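Local structure of glutathione transferase (Phanerochaete chrysosporium, 4F0C) at residues A[89-98]-A[162-171]. The protein is a fungal glutathione transferase of the Ure2p class that binds oxidized glutathione and probably conjugates glutathione to electrophilic compounds. Numbering follows the deposited sequence.
Sequences HKFSVSTFDD and VADKLTIADI. With SO4 (sulfate ion), chain F.
Lys165 and the turn at His89 to Val93 illustrate how a lysine can serve backbone carbonyls instead of a carboxylate. CG of Lys165 sits between its own backbone N and carbonyl carbon (chi1 60°), and the chain reaches over the turn. Lys165 CD passes 4.1 Å from Val93 CG1; a bend at chi3 (-78°) then sets CE just beyond the end of the Ser92 C=O, facing the His89 oxygen as well. The tip is gripped three times: NZ donates to His89 O at 2.8 Å, in that carbonyl's plane, to Ser92 O, approached almost end-on, and to a water that is also weakly bound by Ser94 N. Cut back to an alanine, the residue would probably leave the His89 and Ser92 carbonyls without their shared donor and the turn freer to shift.

Beside this grip, Ile168 N donates to Phe91 O at 2.9 Å from above the carbonyl plane, and Thr167 CA-H leans on the same oxygen. A second water donates to Lys90 O and Leu166 O, joining the backbones again. The Phe91 ring runs alongside Leu166; Leu166 CD2 meets Phe91 CE1 at the ring edge, 3.7 Å away, while Ile171 CD1 nears Phe91 CD1. Thr167 OG1 accepts from Ala169 N, and Asp170 OD2 accepts from Thr167 N at 3.0 Å, through its anti lone pair: a capping box characteristic of the C-terminal domain of glutathione transferases.

The contact thus ties the linker between helices 74-85 and 96-126 to the start of helix 168-172. Ile168 packs among helices 18-28, 74-85 and 96-126, bringing the thioredoxin-like and all-helical domains together.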
loop_
_atom_site.group_PDB
_atom_site.type_symbol
_atom_site.label_atom_id
_atom_site.label_comp_id
_atom_site.label_asym_id
_atom_site.label_seq_id
_atom_site.Cartn_x
_atom_site.Cartn_y
_atom_site.Cartn_z
ATOM N N HIS A 89 10.469 -5.384 21.445
ATOM C CA HIS A 89 9.903 -6.089 20.268
ATOM C C HIS A 89 8.712 -6.971 20.679
ATOM O O HIS A 89 8.608 -8.156 20.302
ATOM C CB HIS A 89 11.001 -6.906 19.564
ATOM C CG HIS A 89 12.201 -6.083 19.175
ATOM N ND1 HIS A 89 13.382 -6.108 19.887
ATOM C CD2 HIS A 89 12.380 -5.181 18.183
ATOM C CE1 HIS A 89 14.255 -5.293 19.317
ATOM N NE2 HIS A 89 13.669 -4.710 18.291
ATOM N N LYS A 90 7.816 -6.385 21.472
ATOM C CA LYS A 90 6.582 -7.069 21.846
ATOM C C LYS A 90 5.634 -7.231 20.649
ATOM O O LYS A 90 4.808 -8.143 20.636
ATOM C CB LYS A 90 5.875 -6.294 22.962
ATOM C CG LYS A 90 6.635 -6.306 24.304
ATOM C CD LYS A 90 5.995 -5.324 25.281
ATOM C CE LYS A 90 6.575 -5.427 26.673
ATOM N NZ LYS A 90 5.807 -4.527 27.600
ATOM N N PHE A 91 5.757 -6.348 19.655
ATOM C CA PHE A 91 4.860 -6.355 18.488
ATOM C C PHE A 91 5.636 -6.111 17.220
ATOM O O PHE A 91 5.095 -5.558 16.258
ATOM C CB PHE A 91 3.764 -5.280 18.659
ATOM C CG PHE A 91 2.968 -5.467 19.918
ATOM C CD1 PHE A 91 2.018 -6.466 19.999
ATOM C CD2 PHE A 91 3.234 -4.704 21.043
ATOM C CE1 PHE A 91 1.303 -6.688 21.171
ATOM C CE2 PHE A 91 2.520 -4.924 22.222
ATOM C CZ PHE A 91 1.568 -5.924 22.281
ATOM N N SER A 92 6.919 -6.492 17.224
ATOM C CA SER A 92 7.803 -6.183 16.082
ATOM C C SER A 92 9.028 -7.099 16.186
ATOM O O SER A 92 9.069 -8.005 17.045
ATOM C CB SER A 92 8.206 -4.687 16.086
ATOM O OG SER A 92 8.923 -4.368 17.290
ATOM N N VAL A 93 10.010 -6.889 15.319
ATOM C CA VAL A 93 11.125 -7.828 15.181
ATOM C C VAL A 93 12.472 -7.120 15.173
ATOM O O VAL A 93 12.541 -5.916 14.904
ATOM C CB VAL A 93 10.975 -8.706 13.893
ATOM C CG1 VAL A 93 9.805 -9.680 14.050
ATOM C CG2 VAL A 93 10.766 -7.857 12.634
ATOM N N SER A 94 13.543 -7.864 15.432
ATOM C CA SER A 94 14.863 -7.229 15.551
ATOM C C SER A 94 15.798 -7.429 14.338
ATOM O O SER A 94 16.510 -6.502 13.949
ATOM C CB SER A 94 15.558 -7.657 16.847
ATOM O OG SER A 94 15.645 -9.050 16.888
ATOM N N THR A 95 15.772 -8.599 13.717
ATOM C CA THR A 95 16.748 -8.884 12.652
ATOM C C THR A 95 16.332 -8.271 11.322
ATOM O O THR A 95 15.141 -8.065 11.066
ATOM C CB THR A 95 16.971 -10.397 12.418
ATOM O OG1 THR A 95 15.815 -10.980 11.807
ATOM C CG2 THR A 95 17.300 -11.148 13.730
ATOM N N PHE A 96 17.313 -8.010 10.459
ATOM C CA PHE A 96 16.992 -7.485 9.130
ATOM C C PHE A 96 16.034 -8.397 8.362
ATOM O O PHE A 96 15.012 -7.926 7.823
ATOM C CB PHE A 96 18.240 -7.256 8.270
ATOM C CG PHE A 96 17.893 -6.943 6.856
ATOM C CD1 PHE A 96 17.348 -5.711 6.529
ATOM C CD2 PHE A 96 17.994 -7.910 5.874
ATOM C CE1 PHE A 96 16.970 -5.414 5.220
ATOM C CE2 PHE A 96 17.625 -7.617 4.566
ATOM C CZ PHE A 96 17.111 -6.359 4.245
ATOM N N ASP A 97 16.343 -9.693 8.326
ATOM C CA ASP A 97 15.521 -10.636 7.574
ATOM C C ASP A 97 14.080 -10.603 8.040
ATOM O O ASP A 97 13.166 -10.614 7.221
ATOM C CB ASP A 97 16.059 -12.069 7.704
ATOM C CG ASP A 97 17.378 -12.287 6.957
ATOM O OD1 ASP A 97 17.977 -11.315 6.436
ATOM O OD2 ASP A 97 17.831 -13.456 6.939
ATOM N N ASP A 98 13.866 -10.547 9.352
ATOM C CA ASP A 98 12.500 -10.503 9.857
ATOM C C ASP A 98 11.842 -9.143 9.559
ATOM O O ASP A 98 10.660 -9.077 9.187
ATOM C CB ASP A 98 12.451 -10.768 11.373
ATOM C CG ASP A 98 12.737 -12.222 11.739
ATOM O OD1 ASP A 98 12.637 -13.101 10.863
ATOM O OD2 ASP A 98 13.006 -12.483 12.932
ATOM N N VAL A 162 4.816 -13.363 10.593
ATOM C CA VAL A 162 6.281 -13.267 10.550
ATOM C C VAL A 162 6.902 -13.720 11.826
ATOM O O VAL A 162 6.402 -13.399 12.902
ATOM C CB VAL A 162 6.749 -11.798 10.312
ATOM C CG1 VAL A 162 8.268 -11.760 10.099
ATOM C CG2 VAL A 162 5.996 -11.207 9.068
ATOM N N ALA A 163 7.993 -14.479 11.710
ATOM C CA ALA A 163 8.833 -14.811 12.859
ATOM C C ALA A 163 8.119 -15.576 13.974
ATOM O O ALA A 163 8.598 -15.585 15.112
ATOM C CB ALA A 163 9.494 -13.538 13.431
ATOM N N ASP A 164 6.986 -16.188 13.650
ATOM C CA ASP A 164 6.220 -16.992 14.608
ATOM C C ASP A 164 5.907 -16.207 15.886
ATOM O O ASP A 164 5.879 -16.770 16.985
ATOM C CB ASP A 164 6.958 -18.308 14.952
ATOM C CG ASP A 164 6.892 -19.327 13.822
ATOM O OD1 ASP A 164 6.087 -19.160 12.872
ATOM O OD2 ASP A 164 7.627 -20.332 13.901
ATOM N N LYS A 165 5.676 -14.904 15.737
ATOM C CA LYS A 165 5.254 -14.105 16.870
ATOM C C LYS A 165 4.289 -13.034 16.381
ATOM O O LYS A 165 4.348 -12.581 15.238
ATOM C CB LYS A 165 6.469 -13.462 17.546
ATOM C CG LYS A 165 7.260 -12.544 16.612
ATOM C CD LYS A 165 8.582 -12.021 17.238
ATOM C CE LYS A 165 8.330 -10.873 18.212
ATOM N NZ LYS A 165 9.581 -10.385 18.832
ATOM N N LEU A 166 3.397 -12.616 17.266
ATOM C CA LEU A 166 2.479 -11.541 16.932
ATOM C C LEU A 166 3.271 -10.266 16.625
ATOM O O LEU A 166 4.142 -9.886 17.411
ATOM C CB LEU A 166 1.555 -11.298 18.134
ATOM C CG LEU A 166 0.751 -10.003 18.090
ATOM C CD1 LEU A 166 -0.301 -10.107 17.012
ATOM C CD2 LEU A 166 0.093 -9.758 19.476
ATOM N N THR A 167 2.987 -9.613 15.491
ATOM C CA THR A 167 3.599 -8.301 15.181
ATOM C C THR A 167 2.568 -7.338 14.572
ATOM O O THR A 167 1.405 -7.703 14.351
ATOM C CB THR A 167 4.753 -8.413 14.148
ATOM O OG1 THR A 167 4.223 -8.841 12.878
ATOM C CG2 THR A 167 5.824 -9.422 14.626
ATOM N N ILE A 168 2.994 -6.116 14.281
ATOM C CA ILE A 168 2.118 -5.176 13.606
ATOM C C ILE A 168 1.700 -5.687 12.218
ATOM O O ILE A 168 0.695 -5.219 11.692
ATOM C CB ILE A 168 2.738 -3.758 13.507
ATOM C CG1 ILE A 168 4.191 -3.828 12.963
ATOM C CG2 ILE A 168 2.707 -3.109 14.905
ATOM C CD1 ILE A 168 4.704 -2.442 12.428
ATOM N N ALA A 169 2.440 -6.642 11.641
ATOM C CA ALA A 169 1.966 -7.209 10.361
ATOM C C ALA A 169 0.591 -7.832 10.578
ATOM O O ALA A 169 -0.323 -7.561 9.813
ATOM C CB ALA A 169 2.928 -8.228 9.760
ATOM N N ASP A 170 0.428 -8.629 11.637
ATOM C CA ASP A 170 -0.878 -9.243 11.909
ATOM C C ASP A 170 -1.895 -8.189 12.282
ATOM O O ASP A 170 -3.035 -8.200 11.788
ATOM C CB ASP A 170 -0.777 -10.283 13.048
ATOM C CG ASP A 170 0.358 -11.273 12.821
ATOM O OD1 ASP A 170 0.138 -12.239 12.056
ATOM O OD2 ASP A 170 1.470 -11.049 13.361
ATOM N N ILE A 171 -1.485 -7.264 13.156
ATOM C CA ILE A 171 -2.443 -6.302 13.693
ATOM C C ILE A 171 -3.017 -5.438 12.571
ATOM O O ILE A 171 -4.202 -5.085 12.591
ATOM C CB ILE A 171 -1.803 -5.412 14.784
ATOM C CG1 ILE A 171 -1.395 -6.278 15.995
ATOM C CG2 ILE A 171 -2.766 -4.282 15.231
ATOM C CD1 ILE A 171 -0.552 -5.485 17.025
HETATM S S SO4 F . 20.528 -8.101 11.559
HETATM O O1 SO4 F . 21.811 -7.815 10.924
HETATM O O2 SO4 F . 19.764 -6.859 11.628
HETATM O O3 SO4 F . 19.829 -9.110 10.770
HETATM O O4 SO4 F . 20.737 -8.617 12.907
HETATM O O HOH W 1 5.072 -10.686 19.866
HETATM O O HOH W 2 12.108 -10.246 17.296
#